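Local coordinates for SIRV1 hypothetical protein ORF119 (Sulfolobus islandicus rudivirus 1 variant xx, PDB 2X3G), which probably acts as a Rep-type initiator that nicks DNA to start replication of the viral genome, at residues Y42-N47 / K73-S78; I14-I19 / H66-T71; N8-Y13 / V95-S100. All coordinates share one frame; numbering follows the deposited sequence. Where two conformers were deposited one is given.

Contact 1: residues Y42-N47 / K73-S78; sequences YNHDKN and KKLDYS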
loop_
_atom_site.group_PDB
_atom_site.type_symbol
_atom_site.label_atom_id
_atom_site.label_comp_id
_atom_site.label_asym_id
_atom_site.label_seq_id
_atom_site.Cartn_x
_atom_site.Cartn_y
_atom_site.Cartn_z
ATOM N N TYR A 42 -2.992 -21.578 13.223
ATOM C CA TYR A 42 -1.885 -22.458 13.613
ATOM C C TYR A 42 -2.329 -23.650 14.461
ATOM O O TYR A 42 -1.897 -24.769 14.209
ATOM C CB TYR A 42 -0.806 -21.689 14.362
ATOM C CG TYR A 42 0.384 -22.552 14.669
ATOM C CD1 TYR A 42 1.367 -22.782 13.719
ATOM C CD2 TYR A 42 0.520 -23.147 15.908
ATOM C CE1 TYR A 42 2.471 -23.583 14.015
ATOM C CE2 TYR A 42 1.602 -23.945 16.208
ATOM C CZ TYR A 42 2.566 -24.166 15.255
ATOM O OH TYR A 42 3.636 -24.964 15.582
ATOM N N ASN A 43 -3.194 -23.421 15.445
ATOM C CA ASN A 43 -3.727 -24.513 16.257
ATOM C C ASN A 43 -4.657 -25.437 15.446
ATOM O O ASN A 43 -4.713 -26.638 15.695
ATOM C CB ASN A 43 -4.413 -23.969 17.521
ATOM C CG ASN A 43 -3.418 -23.420 18.540
ATOM O OD1 ASN A 43 -2.207 -23.613 18.415
ATOM N ND2 ASN A 43 -3.932 -22.768 19.588
ATOM N N HIS A 44 -5.342 -24.867 14.461
ATOM C CA HIS A 44 -6.222 -25.606 13.539
ATOM C C HIS A 44 -5.390 -26.567 12.660
ATOM O O HIS A 44 -5.770 -27.730 12.444
ATOM C CB HIS A 44 -7.021 -24.584 12.709
ATOM C CG HIS A 44 -7.590 -25.122 11.430
ATOM N ND1 HIS A 44 -8.778 -25.826 11.379
ATOM C CD2 HIS A 44 -7.153 -25.027 10.151
ATOM C CE1 HIS A 44 -9.029 -26.162 10.125
ATOM N NE2 HIS A 44 -8.061 -25.684 9.360
ATOM N N ASP A 45 -4.236 -26.087 12.199
ATOM C CA ASP A 45 -3.363 -26.821 11.294
ATOM C C ASP A 45 -1.956 -26.260 11.436
ATOM O O ASP A 45 -1.699 -25.150 11.001
ATOM C CB ASP A 45 -3.880 -26.622 9.864
ATOM C CG ASP A 45 -2.978 -27.208 8.788
ATOM O OD1 ASP A 45 -1.947 -27.868 9.073
ATOM O OD2 ASP A 45 -3.334 -26.994 7.615
ATOM N N LYS A 46 -1.039 -27.020 12.019
ATOM C CA LYS A 46 0.306 -26.480 12.292
ATOM C C LYS A 46 1.132 -26.232 11.020
ATOM O O LYS A 46 2.146 -25.531 11.070
ATOM C CB LYS A 46 1.079 -27.380 13.244
ATOM C CG LYS A 46 0.391 -27.553 14.607
ATOM C CD LYS A 46 1.372 -27.683 15.731
ATOM C CE LYS A 46 0.664 -27.842 17.062
ATOM N NZ LYS A 46 1.530 -27.372 18.176
ATOM N N ASN A 47 0.720 -26.821 9.899
ATOM C CA ASN A 47 1.356 -26.578 8.584
ATOM C C ASN A 47 0.789 -25.406 7.788
ATOM O O ASN A 47 1.271 -25.106 6.681
ATOM C CB ASN A 47 1.232 -27.821 7.696
ATOM C CG ASN A 47 1.921 -29.027 8.274
ATOM O OD1 ASN A 47 3.020 -28.929 8.837
ATOM N ND2 ASN A 47 1.288 -30.191 8.127
ATOM N N LYS A 73 -6.959 -28.672 6.241
ATOM C CA LYS A 73 -8.108 -29.050 7.047
ATOM C C LYS A 73 -9.181 -27.999 6.898
ATOM O O LYS A 73 -8.899 -26.829 7.078
ATOM C CB LYS A 73 -7.696 -29.144 8.511
ATOM C CG LYS A 73 -8.830 -29.552 9.431
ATOM C CD LYS A 73 -8.344 -29.907 10.832
ATOM C CE LYS A 73 -9.507 -30.109 11.809
ATOM N NZ LYS A 73 -10.657 -30.852 11.212
ATOM N N LYS A 74 -10.407 -28.415 6.605
ATOM C CA LYS A 74 -11.498 -27.463 6.393
ATOM C C LYS A 74 -11.669 -26.583 7.602
ATOM O O LYS A 74 -11.645 -27.076 8.733
ATOM C CB LYS A 74 -12.821 -28.177 6.140
ATOM C CG LYS A 74 -13.118 -28.461 4.696
ATOM C CD LYS A 74 -14.375 -29.301 4.579
ATOM C CE LYS A 74 -14.636 -29.665 3.132
ATOM N NZ LYS A 74 -15.793 -30.588 2.998
ATOM N N LEU A 75 -11.878 -25.296 7.350
ATOM C CA LEU A 75 -12.092 -24.308 8.391
ATOM C C LEU A 75 -13.512 -24.408 8.898
ATOM O O LEU A 75 -14.442 -24.625 8.108
ATOM C CB LEU A 75 -11.871 -22.880 7.857
ATOM C CG LEU A 75 -10.479 -22.256 7.826
ATOM C CD1 LEU A 75 -10.651 -20.771 7.546
ATOM C CD2 LEU A 75 -9.761 -22.513 9.147
ATOM N N ASP A 76 -13.665 -24.290 10.221
ATOM C CA ASP A 76 -14.960 -24.012 10.851
ATOM C C ASP A 76 -15.209 -22.508 10.772
ATOM O O ASP A 76 -14.640 -21.732 11.529
ATOM C CB ASP A 76 -14.980 -24.506 12.299
ATOM C CG ASP A 76 -16.257 -24.151 13.032
ATOM O OD1 ASP A 76 -17.095 -23.393 12.511
ATOM O OD2 ASP A 76 -16.442 -24.636 14.165
ATOM N N TYR A 77 -16.047 -22.109 9.815
ATOM C CA TYR A 77 -16.307 -20.707 9.539
ATOM C C TYR A 77 -16.788 -19.885 10.747
ATOM O O TYR A 77 -16.477 -18.705 10.838
ATOM C CB TYR A 77 -17.327 -20.587 8.408
ATOM C CG TYR A 77 -16.862 -21.084 7.043
ATOM C CD1 TYR A 77 -15.519 -21.321 6.766
ATOM C CD2 TYR A 77 -17.775 -21.292 6.030
ATOM C CE1 TYR A 77 -15.118 -21.761 5.525
ATOM C CE2 TYR A 77 -17.389 -21.706 4.788
ATOM C CZ TYR A 77 -16.067 -21.961 4.534
ATOM O OH TYR A 77 -15.701 -22.365 3.265
ATOM N N SER A 78 -17.536 -20.493 11.661
ATOM C CA SER A 78 -18.003 -19.781 12.865
ATOM C C SER A 78 -16.840 -19.297 13.739
ATOM O O SER A 78 -16.946 -18.293 14.435
ATOM C CB SER A 78 -18.953 -20.653 13.691
ATOM O OG SER A 78 -18.275 -21.731 14.316
#
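His44 extends its CG anti to the backbone N (chi1 160°) and its ring reaches the 73-75 backbone, while Leu75, with CG anti to its own carbonyl carbon, offers CD2 to one face of that ring. The two side chains cross at about a right angle. Leu75 CD2 stands 3.7 Å from the centroid of the His44 ring and is displaced toward the rim on the NE2 side, which makes a CH-pi contact. The ring edge does the polar work: His44 NE2 donates to Lys73 O at 2.7 Å. That oxygen lies close to the ring plane, but the donor sits 45° above the carbonyl plane of Lys73 and the N-H is bent to 135°, so the bond is short without being straight. His44 CE1, on the same edge, comes within 3.1 Å of Lys74 O. CB and CG of Lys73 also close on the NE2-CE1 side of the ring, CG 3.5 Å from His44 CE1. Asp45, the first residue to leave the helix, accepts from Asn47 N on OD1 (3.0 Å), an Asx turn, while its OD2 takes Thr71 OG1 and Asn72 N. The contact thus ties the C-terminal end of helix 30-44 to the connection between strand 64-71 and helix 77-82, parts of a ferredoxin-like beta-alpha-beta-beta-alpha-beta fold separated in the chain by strands 49-55 and 64-71.

Contact 2: residues I14-I19 / H66-T71; sequences IYTYFI and HILVFT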
loop_
_atom_site.group_PDB
_atom_site.type_symbol
_atom_site.label_atom_id
_atom_site.label_comp_id
_atom_site.label_asym_id
_atom_site.label_seq_id
_atom_site.Cartn_x
_atom_site.Cartn_y
_atom_site.Cartn_z
ATOM N N ILE A 14 -4.714 -28.171 0.354
ATOM C CA ILE A 14 -6.007 -28.582 -0.181
ATOM C C ILE A 14 -6.935 -27.380 -0.274
ATOM O O ILE A 14 -7.565 -27.153 -1.307
ATOM C CB ILE A 14 -6.631 -29.715 0.674
ATOM C CG1 ILE A 14 -5.794 -30.993 0.552
ATOM C CG2 ILE A 14 -8.047 -30.010 0.234
ATOM C CD1 ILE A 14 -6.122 -32.001 1.617
ATOM N N TYR A 15 -6.933 -26.563 0.775
ATOM C CA TYR A 15 -7.869 -25.450 0.893
ATOM C C TYR A 15 -7.156 -24.109 0.921
ATOM O O TYR A 15 -6.225 -23.917 1.691
ATOM C CB TYR A 15 -8.710 -25.592 2.156
ATOM C CG TYR A 15 -9.386 -26.937 2.260
ATOM C CD1 TYR A 15 -10.462 -27.234 1.445
ATOM C CD2 TYR A 15 -8.922 -27.928 3.147
ATOM C CE1 TYR A 15 -11.075 -28.490 1.498
ATOM C CE2 TYR A 15 -9.518 -29.163 3.207
ATOM C CZ TYR A 15 -10.605 -29.437 2.398
ATOM O OH TYR A 15 -11.225 -30.663 2.437
ATOM N N THR A 16 -7.602 -23.207 0.049
ATOM C CA THR A 16 -7.177 -21.808 0.045
ATOM C C THR A 16 -8.432 -20.971 0.270
ATOM O O THR A 16 -9.298 -20.899 -0.606
ATOM C CB THR A 16 -6.590 -21.368 -1.300
ATOM O OG1 THR A 16 -5.430 -22.152 -1.638
ATOM C CG2 THR A 16 -6.197 -19.901 -1.209
ATOM N N TYR A 17 -8.524 -20.369 1.448
ATOM C CA TYR A 17 -9.675 -19.541 1.806
ATOM C C TYR A 17 -9.294 -18.080 1.663
ATOM O O TYR A 17 -8.270 -17.655 2.201
ATOM C CB TYR A 17 -10.078 -19.799 3.242
ATOM C CG TYR A 17 -10.614 -21.173 3.515
ATOM C CD1 TYR A 17 -11.917 -21.496 3.190
ATOM C CD2 TYR A 17 -9.801 -22.157 4.088
ATOM C CE1 TYR A 17 -12.430 -22.750 3.452
ATOM C CE2 TYR A 17 -10.316 -23.434 4.360
ATOM C CZ TYR A 17 -11.640 -23.708 4.024
ATOM O OH TYR A 17 -12.184 -24.933 4.264
ATOM N N PHE A 18 -10.123 -17.332 0.936
ATOM C CA PHE A 18 -9.996 -15.893 0.763
ATOM C C PHE A 18 -11.085 -15.258 1.606
ATOM O O PHE A 18 -12.263 -15.400 1.305
ATOM C CB PHE A 18 -10.109 -15.516 -0.731
ATOM C CG PHE A 18 -10.164 -14.045 -0.994
ATOM C CD1 PHE A 18 -9.301 -13.181 -0.345
ATOM C CD2 PHE A 18 -11.068 -13.528 -1.902
ATOM C CE1 PHE A 18 -9.372 -11.819 -0.562
ATOM C CE2 PHE A 18 -11.132 -12.176 -2.146
ATOM C CZ PHE A 18 -10.280 -11.313 -1.474
ATOM N N ILE A 19 -10.661 -14.604 2.691
ATOM C CA ILE A 19 -11.541 -13.975 3.644
ATOM C C ILE A 19 -11.400 -12.453 3.585
ATOM O O ILE A 19 -10.301 -11.914 3.669
ATOM C CB ILE A 19 -11.174 -14.441 5.060
ATOM C CG1 ILE A 19 -10.981 -15.967 5.105
ATOM C CG2 ILE A 19 -12.197 -13.902 6.093
ATOM C CD1 ILE A 19 -10.418 -16.464 6.441
ATOM N N HIS A 66 -7.972 -8.274 4.197
ATOM C CA HIS A 66 -8.069 -9.420 3.289
ATOM C C HIS A 66 -7.084 -10.455 3.781
ATOM O O HIS A 66 -5.961 -10.119 4.128
ATOM C CB HIS A 66 -7.741 -9.055 1.837
ATOM C CG HIS A 66 -8.639 -8.025 1.244
ATOM N ND1 HIS A 66 -9.968 -8.263 0.960
ATOM C CD2 HIS A 66 -8.396 -6.749 0.872
ATOM C CE1 HIS A 66 -10.502 -7.174 0.442
ATOM N NE2 HIS A 66 -9.572 -6.239 0.385
ATOM N N ILE A 67 -7.510 -11.713 3.801
ATOM C CA ILE A 67 -6.711 -12.779 4.341
ATOM C C ILE A 67 -6.796 -13.994 3.430
ATOM O O ILE A 67 -7.890 -14.398 3.062
ATOM C CB ILE A 67 -7.197 -13.155 5.757
ATOM C CG1 ILE A 67 -7.153 -11.948 6.697
ATOM C CG2 ILE A 67 -6.344 -14.254 6.363
ATOM C CD1 ILE A 67 -7.460 -12.314 8.145
ATOM N N LEU A 68 -5.642 -14.556 3.058
ATOM C CA LEU A 68 -5.590 -15.908 2.495
ATOM C C LEU A 68 -5.103 -16.886 3.538
ATOM O O LEU A 68 -4.084 -16.667 4.192
ATOM C CB LEU A 68 -4.646 -16.008 1.307
ATOM C CG LEU A 68 -5.109 -15.433 0.004
ATOM C CD1 LEU A 68 -3.955 -15.582 -0.993
ATOM C CD2 LEU A 68 -6.357 -16.131 -0.491
ATOM N N VAL A 69 -5.856 -17.958 3.697
ATOM C CA VAL A 69 -5.496 -19.044 4.610
ATOM C C VAL A 69 -5.277 -20.280 3.726
ATOM O O VAL A 69 -6.164 -20.691 2.991
ATOM C CB VAL A 69 -6.595 -19.287 5.659
ATOM C CG1 VAL A 69 -6.305 -20.561 6.482
ATOM C CG2 VAL A 69 -6.751 -18.066 6.594
ATOM N N PHE A 70 -4.078 -20.827 3.788
ATOM C CA PHE A 70 -3.743 -22.094 3.154
ATOM C C PHE A 70 -3.674 -23.182 4.216
ATOM O O PHE A 70 -2.893 -23.081 5.145
ATOM C CB PHE A 70 -2.386 -21.963 2.506
ATOM C CG PHE A 70 -2.292 -20.818 1.569
ATOM C CD1 PHE A 70 -1.774 -19.590 1.992
ATOM C CD2 PHE A 70 -2.721 -20.942 0.252
ATOM C CE1 PHE A 70 -1.670 -18.528 1.113
ATOM C CE2 PHE A 70 -2.609 -19.902 -0.618
ATOM C CZ PHE A 70 -2.089 -18.678 -0.190
ATOM N N THR A 71 -4.460 -24.235 4.035
ATOM C CA THR A 71 -4.630 -25.258 5.056
ATOM C C THR A 71 -5.107 -26.567 4.418
ATOM O O THR A 71 -5.733 -26.576 3.355
ATOM C CB THR A 71 -5.632 -24.797 6.140
ATOM O OG1 THR A 71 -5.702 -25.746 7.205
ATOM C CG2 THR A 71 -7.039 -24.584 5.581
#
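Tyr17 and Thr71 meet at a ring edge: Thr71 CG2 lies in the plane of the Tyr17 ring, 3.7 Å from CE2. Tyr15 has Ile14 CG2 over the centre of one face, and Thr71 O near its edge, 3.5 Å from CD2. The side chains of Phe18 and His66 lie side by side, pointing the same way, and their ring planes are at 29°, but centroids 5.8 Å apart leave little overlap; CE1 and CZ of Phe18 approach ND1 of His66. Phe70 brings its CD2-CE2 side against Thr16, with CE2 3.6 Å from Thr16 CG2.

Between these groups, with Tyr15, Tyr17 and Thr71 on one face and Thr16, Phe18 and Phe70 on the other, runs a regular antiparallel ladder, its axes at 165°. Tyr15-Thr71, Tyr17-Val69 and Ile19-Ile67 are hydrogen-bonded pairs, each with two reciprocal N-H to O bonds; Ile19 N to Ile67 O, at 2.8 Å and 177°, is almost straight. Thr16-Phe70 and Phe18-Leu68 are the non-hydrogen-bonded pairs between them, where CA-H...O contacts such as Leu68 CA to Tyr17 O (3.2 Å) fill in. Leu68 CD2 reaches across to Phe18 CB at 3.8 Å.

Among the polar ends, Tyr17 OH bonds to Leu75 N, His66 ND1 to Thr20 OG1 and Thr16 OG1 to His10 ND1. His66 also meets the rings of His64 and Tyr108; two histidines one residue apart on a central strand, near a helical tyrosine, are consistent with a HUH-type nicking site. These are the two central strands of the four-stranded sheet, flanked by 49-55 and 89-94. Helix 30-44 packs through Phe37 and Ile41 on the face of Ile19 and Val69, whereas Phe9 and His10 of helix 2-10 meet the face of Thr16 and Phe70.

Contact 3: residues N8-Y13 / V95-S100; sequences NFHFSY and VPKSIS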
loop_
_atom_site.group_PDB
_atom_site.type_symbol
_atom_site.label_atom_id
_atom_site.label_comp_id
_atom_site.label_asym_id
_atom_site.label_seq_id
_atom_site.Cartn_x
_atom_site.Cartn_y
_atom_site.Cartn_z
ATOM N N ASN A 8 2.759 -21.113 -4.770
ATOM C CA ASN A 8 3.260 -22.354 -4.200
ATOM C C ASN A 8 2.320 -22.965 -3.161
ATOM O O ASN A 8 1.997 -24.157 -3.229
ATOM C CB ASN A 8 4.674 -22.170 -3.634
ATOM C CG ASN A 8 5.746 -22.391 -4.681
ATOM O OD1 ASN A 8 5.570 -23.203 -5.590
ATOM N ND2 ASN A 8 6.872 -21.678 -4.558
ATOM N N PHE A 9 1.857 -22.153 -2.219
ATOM C CA PHE A 9 0.943 -22.639 -1.195
ATOM C C PHE A 9 -0.407 -22.973 -1.815
ATOM O O PHE A 9 -1.007 -23.988 -1.503
ATOM C CB PHE A 9 0.758 -21.615 -0.070
ATOM C CG PHE A 9 2.014 -21.270 0.683
ATOM C CD1 PHE A 9 3.100 -22.127 0.737
ATOM C CD2 PHE A 9 2.082 -20.085 1.387
ATOM C CE1 PHE A 9 4.228 -21.784 1.450
ATOM C CE2 PHE A 9 3.200 -19.752 2.106
ATOM C CZ PHE A 9 4.276 -20.586 2.130
ATOM N N HIS A 10 -0.890 -22.143 -2.731
ATOM C CA HIS A 10 -2.199 -22.400 -3.327
ATOM C C HIS A 10 -2.271 -23.811 -3.916
ATOM O O HIS A 10 -3.286 -24.496 -3.801
ATOM C CB HIS A 10 -2.471 -21.401 -4.440
ATOM C CG HIS A 10 -3.857 -21.476 -4.988
ATOM N ND1 HIS A 10 -4.973 -21.582 -4.193
ATOM C CD2 HIS A 10 -4.306 -21.448 -6.265
ATOM C CE1 HIS A 10 -6.054 -21.610 -4.955
ATOM N NE2 HIS A 10 -5.677 -21.507 -6.214
ATOM N N PHE A 11 -1.182 -24.234 -4.537
ATOM C CA PHE A 11 -1.175 -25.488 -5.272
ATOM C C PHE A 11 -0.501 -26.622 -4.514
ATOM O O PHE A 11 -0.203 -27.663 -5.111
ATOM C CB PHE A 11 -0.544 -25.266 -6.648
ATOM C CG PHE A 11 -1.401 -24.494 -7.596
ATOM C CD1 PHE A 11 -2.583 -25.040 -8.060
ATOM C CD2 PHE A 11 -1.020 -23.228 -8.056
ATOM C CE1 PHE A 11 -3.375 -24.347 -8.962
ATOM C CE2 PHE A 11 -1.798 -22.541 -8.962
ATOM C CZ PHE A 11 -2.977 -23.089 -9.409
ATOM N N SER A 12 -0.264 -26.436 -3.209
ATOM C CA SER A 12 0.230 -27.507 -2.336
ATOM C C SER A 12 -0.647 -27.758 -1.115
ATOM O O SER A 12 -0.452 -28.741 -0.409
ATOM C CB SER A 12 1.675 -27.220 -1.890
ATOM O OG SER A 12 1.831 -25.894 -1.405
ATOM N N TYR A 13 -1.606 -26.867 -0.858
ATOM C CA TYR A 13 -2.574 -27.035 0.220
ATOM C C TYR A 13 -3.951 -27.322 -0.337
ATOM O O TYR A 13 -4.335 -26.761 -1.348
ATOM C CB TYR A 13 -2.600 -25.776 1.120
ATOM C CG TYR A 13 -1.384 -25.713 1.994
ATOM C CD1 TYR A 13 -1.421 -26.170 3.311
ATOM C CD2 TYR A 13 -0.167 -25.282 1.508
ATOM C CE1 TYR A 13 -0.310 -26.138 4.091
ATOM C CE2 TYR A 13 0.948 -25.243 2.288
ATOM C CZ TYR A 13 0.883 -25.692 3.587
ATOM O OH TYR A 13 2.005 -25.698 4.384
ATOM N N VAL A 95 -10.906 -20.470 -2.878
ATOM C CA VAL A 95 -10.348 -20.073 -4.159
ATOM C C VAL A 95 -10.074 -21.318 -4.989
ATOM O O VAL A 95 -9.273 -22.149 -4.579
ATOM C CB VAL A 95 -9.021 -19.305 -3.987
ATOM C CG1 VAL A 95 -8.500 -18.893 -5.370
ATOM C CG2 VAL A 95 -9.249 -18.081 -3.081
ATOM N N PRO A 96 -10.700 -21.431 -6.174
ATOM C CA PRO A 96 -10.427 -22.647 -6.965
ATOM C C PRO A 96 -8.954 -22.778 -7.374
ATOM O O PRO A 96 -8.229 -21.774 -7.512
ATOM C CB PRO A 96 -11.324 -22.479 -8.197
ATOM C CG PRO A 96 -12.369 -21.456 -7.777
ATOM C CD PRO A 96 -11.637 -20.526 -6.868
ATOM N N LYS A 97 -8.538 -24.015 -7.612
ATOM C CA LYS A 97 -7.158 -24.307 -8.003
ATOM C C LYS A 97 -6.865 -23.958 -9.451
ATOM O O LYS A 97 -6.590 -24.844 -10.289
ATOM C CB LYS A 97 -6.845 -25.778 -7.758
ATOM C CG LYS A 97 -7.036 -26.221 -6.283
ATOM C CD LYS A 97 -6.322 -25.276 -5.297
ATOM C CE LYS A 97 -6.362 -25.888 -3.869
ATOM N NZ LYS A 97 -5.837 -24.969 -2.821
ATOM N N SER A 98 -6.918 -22.664 -9.763
ATOM C CA SER A 98 -6.572 -22.172 -11.078
ATOM C C SER A 98 -5.623 -21.007 -10.872
ATOM O O SER A 98 -5.738 -20.296 -9.869
ATOM C CB SER A 98 -7.817 -21.777 -11.888
ATOM O OG SER A 98 -8.022 -20.379 -11.967
ATOM N N ILE A 99 -4.658 -20.872 -11.783
ATOM C CA ILE A 99 -3.641 -19.819 -11.695
ATOM C C ILE A 99 -4.306 -18.468 -11.827
ATOM O O ILE A 99 -4.008 -17.546 -11.072
ATOM C CB ILE A 99 -2.537 -19.962 -12.758
ATOM C CG1 ILE A 99 -1.714 -21.228 -12.501
ATOM C CG2 ILE A 99 -1.614 -18.729 -12.761
ATOM C CD1 ILE A 99 -0.798 -21.641 -13.621
ATOM N N SER A 100 -5.221 -18.362 -12.785
ATOM C CA SER A 100 -5.945 -17.119 -13.024
ATOM C C SER A 100 -6.704 -16.654 -11.798
ATOM O O SER A 100 -6.684 -15.473 -11.480
ATOM C CB SER A 100 -6.915 -17.272 -14.193
ATOM O OG SER A 100 -7.716 -16.109 -14.296
#
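Lys97 NZ is gripped by two carbonyl oxygens, His10 O at the C-terminal end of helix 2-10 and Tyr13 O just beyond it, each accepting at 2.8 Å. The ammonium lies in the plane of the His10 carbonyl but is tilted 23° from that of Tyr13, and a weak bond to Thr16 OG1 adds a third partner. The bend of the lysine at chi2 (-50°), which places CD, lets the stem pass over the His10 ring; CD stands 4.0 Å from the ring centroid, over one face, in a CH-pi contact.

At its edge the same imidazole donates from NE2 to Pro96 O (2.9 Å). The acceptor is in the ring plane, yet the donor rises 41° above the carbonyl plane. Ser98 N reaches Pro96 O from the opposite face of that plane, closing the inverse gamma turn centred on Lys97. Ser98 is the N-cap of helix 99-109 and bonds through OG to Asp101 N. Helices 2-10 and 99-109 are thereby joined beside one face of the ferredoxin-like sheet, where ND1 of His10 bonds to Thr16 OG1. Val95 adds CG1, 3.7 Å from His10 CE1.

Farther out, the Phe11 ring turns its edge to the start of helix 99-109. Its CE1 lies 3.5 Å from Lys97 O, CZ faces Ile99 N, and CE2 touches Ile99 CG1 at 3.8 Å, the two side chains crossing at about a right angle.

Contact 2 lies between the other two, its centre about 10 Å from the centres of both, whereas those of contacts 1 and 3 are about 17 Å apart. Asp45 OD2 to Thr71 OG1 (2.7 Å) and Leu75 N to Tyr17 OH (3.1 Å) connect contact 1 with the strand pair. Toward contact 3, His10 ND1 meets Thr16 OG1 at 2.7 Å, and the backbone bond Val95 N to Thr16 O (2.8 Å) ties the residue just after strand 89-94 to strand 15-22. Contacts 1 and 3 also touch directly, through Tyr13 OH and Asn47 O (2.5 Å). His66, which would belong to the inferred nicking site, lies at the end of contact 2 remote from the Tyr15-Thr71 pair.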